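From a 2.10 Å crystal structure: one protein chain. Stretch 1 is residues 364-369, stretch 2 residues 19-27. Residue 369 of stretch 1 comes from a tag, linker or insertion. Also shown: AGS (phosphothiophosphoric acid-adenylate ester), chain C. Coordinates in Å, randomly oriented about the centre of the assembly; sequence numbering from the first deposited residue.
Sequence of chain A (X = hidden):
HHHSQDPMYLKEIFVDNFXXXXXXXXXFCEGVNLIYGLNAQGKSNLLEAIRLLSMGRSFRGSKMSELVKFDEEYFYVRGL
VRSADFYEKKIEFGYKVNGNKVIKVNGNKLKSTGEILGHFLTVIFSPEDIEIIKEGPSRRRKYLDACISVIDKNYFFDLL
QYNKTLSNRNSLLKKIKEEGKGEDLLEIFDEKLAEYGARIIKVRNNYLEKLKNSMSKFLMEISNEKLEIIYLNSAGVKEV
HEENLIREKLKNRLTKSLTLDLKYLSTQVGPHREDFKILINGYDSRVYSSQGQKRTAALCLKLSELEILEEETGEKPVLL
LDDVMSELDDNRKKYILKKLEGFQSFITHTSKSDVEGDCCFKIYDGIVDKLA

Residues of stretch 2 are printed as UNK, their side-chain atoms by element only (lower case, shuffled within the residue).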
# COMPACT_ATOMS: atom_id res chain seq x y z
N TYR A 364 45.65 2.10 9.16
CA TYR A 364 45.85 0.89 9.93
C TYR A 364 45.72 1.23 11.42
O TYR A 364 46.41 2.14 11.88
CB TYR A 364 47.22 0.27 9.63
CG TYR A 364 47.44 -1.03 10.34
CD1 TYR A 364 48.37 -1.14 11.37
CD2 TYR A 364 46.69 -2.16 10.02
CE1 TYR A 364 48.56 -2.34 12.04
CE2 TYR A 364 46.87 -3.36 10.67
CZ TYR A 364 47.81 -3.45 11.68
OH TYR A 364 47.98 -4.65 12.33
N ASP A 365 44.92 0.50 12.16
CA ASP A 365 44.80 0.73 13.58
C ASP A 365 44.39 2.17 13.94
O ASP A 365 44.86 2.73 14.87
CB ASP A 365 46.09 0.34 14.27
CG ASP A 365 45.93 0.14 15.76
OD1 ASP A 365 44.84 -0.17 16.22
OD2 ASP A 365 46.92 0.29 16.46
N GLY A 366 43.49 2.72 13.15
CA GLY A 366 42.95 4.03 13.38
C GLY A 366 43.92 5.14 13.12
O GLY A 366 43.70 6.24 13.46
N ILE A 367 45.01 4.80 12.49
CA ILE A 367 46.02 5.75 12.16
C ILE A 367 46.07 5.96 10.67
O ILE A 367 46.22 5.02 9.94
CB ILE A 367 47.35 5.21 12.58
CG1 ILE A 367 47.30 4.79 14.03
CG2 ILE A 367 48.41 6.24 12.37
CD1 ILE A 367 48.45 3.90 14.41
N VAL A 368 45.94 7.20 10.25
CA VAL A 368 45.82 7.53 8.85
C VAL A 368 47.12 8.07 8.29
O VAL A 368 47.53 9.12 8.65
CB VAL A 368 44.73 8.58 8.64
CG1 VAL A 368 44.44 8.80 7.19
CG2 VAL A 368 43.47 8.18 9.34
N ASP A 369 47.75 7.33 7.40
CA ASP A 369 49.07 7.70 6.84
C ASP A 369 48.89 8.26 5.41
O ASP A 369 48.50 7.49 4.52
CB ASP A 369 50.04 6.47 6.82
CG ASP A 369 50.44 5.96 8.24
OD1 ASP A 369 50.44 6.77 9.18
OD2 ASP A 369 50.76 4.74 8.41
N UNK A 19 35.56 7.06 17.61
CA UNK A 19 35.69 5.62 17.36
C UNK A 19 37.11 5.11 17.70
O UNK A 19 37.64 5.43 18.75
c UNK A 19 33.86 5.54 15.51
n UNK A 19 31.65 4.47 15.27
n UNK A 19 30.74 2.59 16.30
n UNK A 19 29.54 3.73 14.74
c UNK A 19 30.65 3.60 15.43
c UNK A 19 35.33 5.30 15.90
c UNK A 19 32.92 4.41 15.97
N UNK A 20 37.72 4.36 16.78
CA UNK A 20 39.08 3.87 16.94
C UNK A 20 40.09 4.82 16.31
O UNK A 20 41.28 4.51 16.26
o UNK A 20 38.73 3.31 14.10
c UNK A 20 39.39 2.52 14.79
c UNK A 20 39.21 2.47 16.31
n UNK A 20 40.29 1.71 14.27
N UNK A 21 39.66 5.96 15.78
CA UNK A 21 40.61 6.86 15.09
C UNK A 21 41.53 7.55 16.10
O UNK A 21 41.04 7.99 17.16
c UNK A 21 39.83 7.89 14.25
c UNK A 21 38.38 8.55 12.29
c UNK A 21 38.76 6.30 12.86
c UNK A 21 39.40 7.56 12.81
N UNK A 22 42.83 7.62 15.82
CA UNK A 22 43.71 8.36 16.68
C UNK A 22 43.47 9.86 16.51
O UNK A 22 42.81 10.29 15.56
c UNK A 22 45.15 7.99 16.39
c UNK A 22 45.80 4.53 18.02
c UNK A 22 45.34 5.99 17.86
n UNK A 22 44.75 3.54 17.70
c UNK A 22 45.43 6.50 16.43
N UNK A 23 43.95 10.64 17.49
CA UNK A 23 43.78 12.08 17.52
C UNK A 23 44.61 12.71 16.42
O UNK A 23 45.83 12.79 16.52
c UNK A 23 43.64 14.00 19.21
c UNK A 23 44.17 12.62 18.89
c UNK A 23 43.90 15.88 20.88
n UNK A 23 43.98 16.21 22.34
c UNK A 23 44.13 14.40 20.61
N UNK A 24 43.97 13.16 15.35
CA UNK A 24 44.76 13.61 14.22
C UNK A 24 44.01 14.61 13.33
O UNK A 24 42.78 14.66 13.33
c UNK A 24 44.08 11.55 12.87
o UNK A 24 45.58 9.76 12.22
c UNK A 24 44.46 10.09 12.64
n UNK A 24 43.52 9.20 12.94
c UNK A 24 45.22 12.39 13.40
N UNK A 25 44.79 15.42 12.60
CA UNK A 25 44.25 16.33 11.62
C UNK A 25 44.61 15.80 10.25
O UNK A 25 45.74 15.41 10.01
c UNK A 25 44.78 17.74 11.80
c UNK A 25 44.70 20.67 12.35
c UNK A 25 44.33 18.73 10.73
c UNK A 25 45.03 20.11 10.95
n UNK A 25 45.17 22.08 12.56
N UNK A 26 43.62 15.74 9.38
CA UNK A 26 43.82 15.19 8.05
C UNK A 26 43.51 16.27 7.02
O UNK A 26 42.45 16.87 7.08
c UNK A 26 42.92 13.99 7.83
c UNK A 26 44.40 12.41 9.06
c UNK A 26 42.98 12.91 8.91
c UNK A 26 42.04 11.79 8.52
N UNK A 27 44.42 16.49 6.09
CA UNK A 27 44.22 17.50 5.06
C UNK A 27 43.97 16.82 3.74
O UNK A 27 44.71 15.94 3.30
c UNK A 27 46.39 20.59 5.95
c UNK A 27 45.76 19.21 6.22
o UNK A 27 46.49 21.38 6.92
o UNK A 27 46.77 20.90 4.80
c UNK A 27 45.43 18.44 4.94
PG AGS C . 34.60 -0.57 6.23
S1G AGS C . 35.07 0.34 4.56
O2G AGS C . 34.93 -2.09 6.10
O3G AGS C . 33.05 -0.42 6.40
PB AGS C . 36.52 -0.65 8.30
O1B AGS C . 37.84 0.04 8.18
O2B AGS C . 36.58 -2.11 7.82
O3B AGS C . 35.36 0.09 7.45
PA AGS C . 35.61 0.50 10.71
O1A AGS C . 36.09 1.80 10.06
O2A AGS C . 34.14 0.29 10.90
O3A AGS C . 36.16 -0.73 9.85
O5' AGS C . 36.34 0.29 12.07
C5' AGS C . 35.60 -0.13 13.18
C4' AGS C . 36.64 -0.64 14.14
O4' AGS C . 36.74 0.27 15.25
C3' AGS C . 36.30 -2.01 14.73
O3' AGS C . 37.49 -2.76 14.95
C2' AGS C . 35.55 -1.63 16.01
O2' AGS C . 35.68 -2.62 17.03
C1' AGS C . 36.24 -0.33 16.43
N9 AGS C . 35.37 0.61 17.11
C8 AGS C . 34.05 0.87 16.84
N7 AGS C . 33.51 1.75 17.65
C5 AGS C . 34.54 2.11 18.49
C6 AGS C . 34.62 3.00 19.58
N6 AGS C . 33.60 3.75 20.00
N1 AGS C . 35.80 3.10 20.23
C2 AGS C . 36.83 2.35 19.81
N3 AGS C . 36.88 1.48 18.81
C4 AGS C . 35.69 1.40 18.18
O HOH W 1 42.36 0.29 16.02
O HOH W 2 46.46 1.36 19.13

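Position 19 carries seven side-chain atoms: three carbons, a nitrogen, then a carbon bearing two more nitrogens. That planar terminus is a guanidinium, so the residue is Arg-19. It does not touch stretch 1; its NH1 instead donates to AGS N7 at 3.2 Å, with an N-H...acceptor angle of 164°.

Position 20 has two carbons, the second carrying one oxygen and one nitrogen, a short amide whose nitrogen lies 4.1 Å from Asp-365 C: Asn-20. A water bridges the two side chains, accepting from Asn-20 ND2 (3.1 Å) and donating to Asp-365 OD1 (2.5 Å). The backbone comes closer, with Gly-366 CA 3.4 Å from Asn-20 O in a CA-H...O contact of 163° at the hydrogen.

Position 21 shows four carbons forked at the second. Its CA-to-CB bond points sideways, and CB lies 4.3 Å from Gly-366 O, whereas its CA reaches Gly-366 O at 3.5 Å. This is Leu-21.

Position 22 is four carbons in a row ending in nitrogen, an unbranched amine, and that nitrogen is 2.9 Å from Asp-365 O. This is Lys-22. NZ donates to that carbonyl and forms a long salt bridge with Asp-365 OD1 at 4.0 Å; a second water links NZ (3.1 Å) to Asp-365 OD2 (2.9 Å). Along the chain, Lys-22 CG packs 3.5 Å from Ile-367 CG1.

Position 23 repeats the four-carbon amine, but its CA-to-CB bond points away and its side chain makes no contact with stretch 1: Lys-23.

Position 24 has three carbons, the third carrying one oxygen and one nitrogen; the nitrogen is 3.0 Å from Gly-366 O and the oxygen 3.3 Å from Val-368 N, giving Gln-24. Its amide works in both senses: NE2 donates to Gly-366 O (153°), while OE1 accepts from Val-368 N (169°).

Position 25, again four carbons and a terminal nitrogen, is out of reach: Lys-25. Position 26 has four carbons forked at the second; its CA-to-CB bond points toward stretch 1, and a terminal carbon is 3.9 Å from Val-368 CB: Leu-26, that carbon being CD2. Position 27, three carbons ending in two oxygens, is Glu-27, also without contact.

The contact centres on a type I' turn from Tyr-364 to Ile-367. Gly-366 O accepts from both Lys-22 N (2.9 Å, 175°) and Gln-24 NE2. Glycine suits its positive phi of 71°, and an ideal CB there would sit 1.9 Å from Asn-20 O, a clash. Beyond the turn, the strand axes come no closer than 8.8 Å and their directions differ by 33°, so side chains span the gap: the Gln-24 amide by hydrogen bonding, Leu-26 by apolar packing.

Stretch 2 19-27: RNLKKQKLE
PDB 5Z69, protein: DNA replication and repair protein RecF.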